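Local coordinates for methyltransferase (Geobacter sulfurreducens PCA, PDB 3C3P), which probably transfers a methyl group from S-adenosyl-L-methionine to an oxygen atom of an acceptor whose identity is not established, at residues A[5-8]-A[9-12]; A[184-187]-A[188-191]. All coordinates share one frame; numbering follows the deposited sequence. Where two conformers were deposited one is given.

In the fold
The two contacts come one after the other along the chain, near its beginning and near its end, with centres 29 Å apart and nearest atoms about 14 Å apart. Contact 1 opens helix 8-16, ahead of the first strand of the sheet. Contact 2 runs from the last part of helix 181-186 into the loop before strand 192-197, an outermost strand, within this chain, of the seven-stranded mixed sheet, whose strand order 3-2-1-4-5-7-6 is that of the Rossmann-like class I methyltransferases. Both are on the surface. Contact 1 lies in the subunit interface, with backbone hydrogen bonds and several packed residues, whereas contact 2 touches the second subunit through H184.

Contact 1: A[5-8]-A[9-12]. With EDO (1,2-ethanediol), chain G.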
# COMPACT_ATOMS: atom_id res chain seq x y z
N ILE A 5 11.68 -5.98 -13.35
CA ILE A 5 10.36 -5.93 -12.75
C ILE A 5 9.53 -4.88 -13.50
O ILE A 5 8.81 -5.22 -14.42
CB ILE A 5 10.45 -5.75 -11.25
CG1 ILE A 5 11.29 -6.90 -10.70
CG2 ILE A 5 9.07 -5.76 -10.62
CD1 ILE A 5 11.50 -6.91 -9.19
N VAL A 6 9.64 -3.60 -13.14
CA VAL A 6 8.89 -2.55 -13.84
C VAL A 6 9.58 -2.19 -15.18
O VAL A 6 10.80 -2.09 -15.24
CB VAL A 6 8.69 -1.27 -12.96
CG1 VAL A 6 7.84 -0.23 -13.68
CG2 VAL A 6 8.06 -1.61 -11.57
N ASP A 7 8.78 -2.07 -16.24
CA ASP A 7 9.26 -1.70 -17.58
C ASP A 7 10.07 -0.41 -17.43
O ASP A 7 9.66 0.54 -16.79
CB ASP A 7 8.09 -1.52 -18.55
CG ASP A 7 8.51 -0.97 -19.88
OD1 ASP A 7 9.68 -1.14 -20.25
OD2 ASP A 7 7.69 -0.36 -20.59
N SER A 8 11.25 -0.41 -18.04
CA SER A 8 12.16 0.74 -17.99
C SER A 8 11.49 2.06 -18.34
O SER A 8 11.79 3.09 -17.75
CB SER A 8 13.34 0.50 -18.95
OG SER A 8 12.89 0.14 -20.24
N ARG A 9 10.58 2.00 -19.29
CA ARG A 9 9.87 3.19 -19.78
C ARG A 9 8.91 3.69 -18.71
O ARG A 9 8.73 4.89 -18.49
CB ARG A 9 9.16 2.85 -21.08
CG ARG A 9 10.14 2.35 -22.16
CD ARG A 9 9.47 1.91 -23.45
NE ARG A 9 8.64 0.70 -23.33
CZ ARG A 9 9.10 -0.54 -23.49
NH1 ARG A 9 10.39 -0.76 -23.71
NH2 ARG A 9 8.28 -1.57 -23.40
N ILE A 10 8.31 2.74 -18.03
CA ILE A 10 7.35 3.04 -16.95
C ILE A 10 8.14 3.54 -15.76
O ILE A 10 7.76 4.51 -15.10
CB ILE A 10 6.50 1.82 -16.60
CG1 ILE A 10 5.60 1.47 -17.79
CG2 ILE A 10 5.63 2.10 -15.39
CD1 ILE A 10 4.48 2.48 -18.07
N GLY A 11 9.28 2.92 -15.53
CA GLY A 11 10.17 3.31 -14.43
C GLY A 11 10.61 4.75 -14.57
O GLY A 11 10.59 5.52 -13.61
N ALA A 12 11.02 5.10 -15.79
CA ALA A 12 11.48 6.45 -16.08
C ALA A 12 10.37 7.49 -15.85
O ALA A 12 10.59 8.58 -15.32
CB ALA A 12 12.00 6.54 -17.51
C1 EDO G . 11.74 0.85 -12.20
O1 EDO G . 12.41 1.91 -11.53
C2 EDO G . 12.66 0.30 -13.29
O2 EDO G . 11.96 0.23 -14.52
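D7 and R9 meet at the start of helix 8-16, where D7 is the N-cap residue and the chain passes from loop into helix. Taking the first helical turn in order, R9 comes first. Its backbone N gives a weak but straight capping bond to D7 OD1, 3.4 Å long. D7 suits the place because it can accept from R9 N, and its negative charge would probably be favoured at this end of the helix; with CG anti to the backbone N (chi1 173°), it turns back over the first turn. The side chain of R9 bends at chi3 (-68°) and brings its guanidinium over that carboxylate, with D7 OD1 3.3 Å above the centre of one face and the two planes 65° apart. D7 OD2 lies 3.1 Å from R9 NE in a salt bridge of charges alone, since no N-H points at the oxygen. With an alanine here, R9 N would probably lose its weak capping bond and the guanidinium its negative mate. I10 follows, and its CG2 packs 3.6 Å from V6 CG1, the two branched aliphatic side chains crossing at about a right angle and joining the residue before the cap to the first turn. P4 of the second subunit packs against D7, R9 and I10. At G11, the backbone N gives a 2.7 Å bond to D7 O, almost along the C=O axis, while I10 N makes only a weak, bent one to the same oxygen. The missing side chain at G11 leaves room for a 1,2-ethanediol, probably picked up from the crystallisation liquor; a beta carbon would lie too close to its O2. A12 closes the turn with A12 N bonded to S8 O, and its small methyl stays near that carbonyl. The diol O2 hydrogen-bonds V6 O at 2.7 Å.

Contact 2: A[184-187]-A[188-191]; sequences HHLS and RRRD
R189 folds back against H185 where helix 181-186 gives way to the loop before strand 192-197, and a type I beta turn from L186 to R189 makes the change of direction. Followed outward, R189 CB lies by the carbonyl of L186, which also takes a 3.1 Å hydrogen bond from R189 N, and CG passes near H185 O. At CD, 3.0 Å from H185 NE2, the chain bends (chi3 54°), swinging the guanidinium beside the histidine ring. R189 NH1 reaches that ring at its edge, in plane, with a weak but straight bond of 3.3 Å to H185 NE2, the two planes standing 70° apart. The remaining nitrogens turn to D191: R189 NE donates to D191 OD1 and R189 NH2 to D191 OD2 (2.9 Å), a salt bridge with two nearly straight hydrogen bonds. This side-on pair uses the syn lone pair of each oxygen, and D191, short and doubly accepting, suits a partner only two residues away. Arginine is apt here because its flat group serves both neighbours along its rim. In the backbone, R188 N bonds to H185 O, while the extended chain of R188 carries NH1 back to H184 O at 3.0 Å; there the oxygen lies in the guanidinium plane. L143 of helix 139-146 packs against both L186 and R189. D191 fixes the rotation of R189, and if H185 NE2 accepts this weak bond, the histidine is probably neutral, at least at that nitrogen; the arginine's positive charge would tend to keep it so.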
# COMPACT_ATOMS: atom_id res chain seq x y z
N HIS A 184 6.07 -17.73 -0.67
CA HIS A 184 5.32 -19.00 -0.72
C HIS A 184 4.79 -19.37 0.63
O HIS A 184 3.70 -19.92 0.75
CB HIS A 184 6.15 -20.10 -1.33
CG HIS A 184 6.55 -19.80 -2.74
ND1 HIS A 184 5.94 -20.38 -3.82
CD2 HIS A 184 7.44 -18.91 -3.23
CE1 HIS A 184 6.49 -19.91 -4.93
NE2 HIS A 184 7.39 -19.00 -4.59
N HIS A 185 5.57 -19.04 1.65
CA HIS A 185 5.18 -19.30 3.02
C HIS A 185 4.02 -18.41 3.47
O HIS A 185 2.94 -18.86 3.82
CB HIS A 185 6.34 -19.02 3.97
CG HIS A 185 5.98 -19.18 5.42
ND1 HIS A 185 5.95 -20.41 6.05
CD2 HIS A 185 5.62 -18.27 6.36
CE1 HIS A 185 5.61 -20.24 7.32
NE2 HIS A 185 5.39 -18.96 7.53
N LEU A 186 4.26 -17.12 3.37
CA LEU A 186 3.31 -16.12 3.89
C LEU A 186 1.98 -16.13 3.20
O LEU A 186 0.92 -15.86 3.82
CB LEU A 186 3.92 -14.71 3.86
CG LEU A 186 3.16 -13.67 4.68
CD1 LEU A 186 3.15 -14.12 6.14
CD2 LEU A 186 3.79 -12.29 4.50
N SER A 187 2.00 -16.52 1.94
CA SER A 187 0.78 -16.56 1.14
C SER A 187 -0.14 -17.67 1.61
O SER A 187 -1.35 -17.66 1.32
CB SER A 187 1.10 -16.75 -0.34
OG SER A 187 1.68 -18.02 -0.57
N ARG A 188 0.43 -18.61 2.36
CA ARG A 188 -0.31 -19.78 2.87
C ARG A 188 -0.71 -19.65 4.30
O ARG A 188 -1.43 -20.49 4.84
CB ARG A 188 0.49 -21.05 2.70
CG ARG A 188 0.45 -21.50 1.33
CD ARG A 188 1.41 -22.58 1.10
NE ARG A 188 1.13 -23.19 -0.19
CZ ARG A 188 1.54 -22.69 -1.34
NH1 ARG A 188 2.21 -21.53 -1.36
NH2 ARG A 188 1.25 -23.34 -2.46
N ARG A 189 -0.27 -18.57 4.89
CA ARG A 189 -0.62 -18.29 6.28
C ARG A 189 -2.00 -17.68 6.36
O ARG A 189 -2.20 -16.49 6.11
CB ARG A 189 0.46 -17.48 6.94
CG ARG A 189 1.54 -18.46 7.12
CD ARG A 189 2.53 -18.06 8.05
NE ARG A 189 1.96 -17.69 9.32
CZ ARG A 189 2.67 -17.65 10.43
NH1 ARG A 189 3.91 -18.09 10.37
NH2 ARG A 189 2.12 -17.26 11.56
N ARG A 190 -2.93 -18.53 6.79
CA ARG A 190 -4.34 -18.12 6.88
C ARG A 190 -4.59 -17.03 7.91
O ARG A 190 -5.68 -16.48 7.98
CB ARG A 190 -5.28 -19.31 7.16
CG ARG A 190 -5.45 -20.29 6.00
CD ARG A 190 -6.70 -21.11 6.24
NE ARG A 190 -7.01 -22.09 5.21
CZ ARG A 190 -6.20 -22.45 4.21
NH1 ARG A 190 -4.98 -21.96 4.12
NH2 ARG A 190 -6.61 -23.37 3.34
N ASP A 191 -3.56 -16.74 8.69
CA ASP A 191 -3.62 -15.71 9.74
C ASP A 191 -3.20 -14.35 9.21
O ASP A 191 -3.32 -13.35 9.90
CB ASP A 191 -2.84 -16.08 10.99
CG ASP A 191 -1.42 -16.51 10.72
OD1 ASP A 191 -1.11 -16.95 9.59
OD2 ASP A 191 -0.63 -16.44 11.69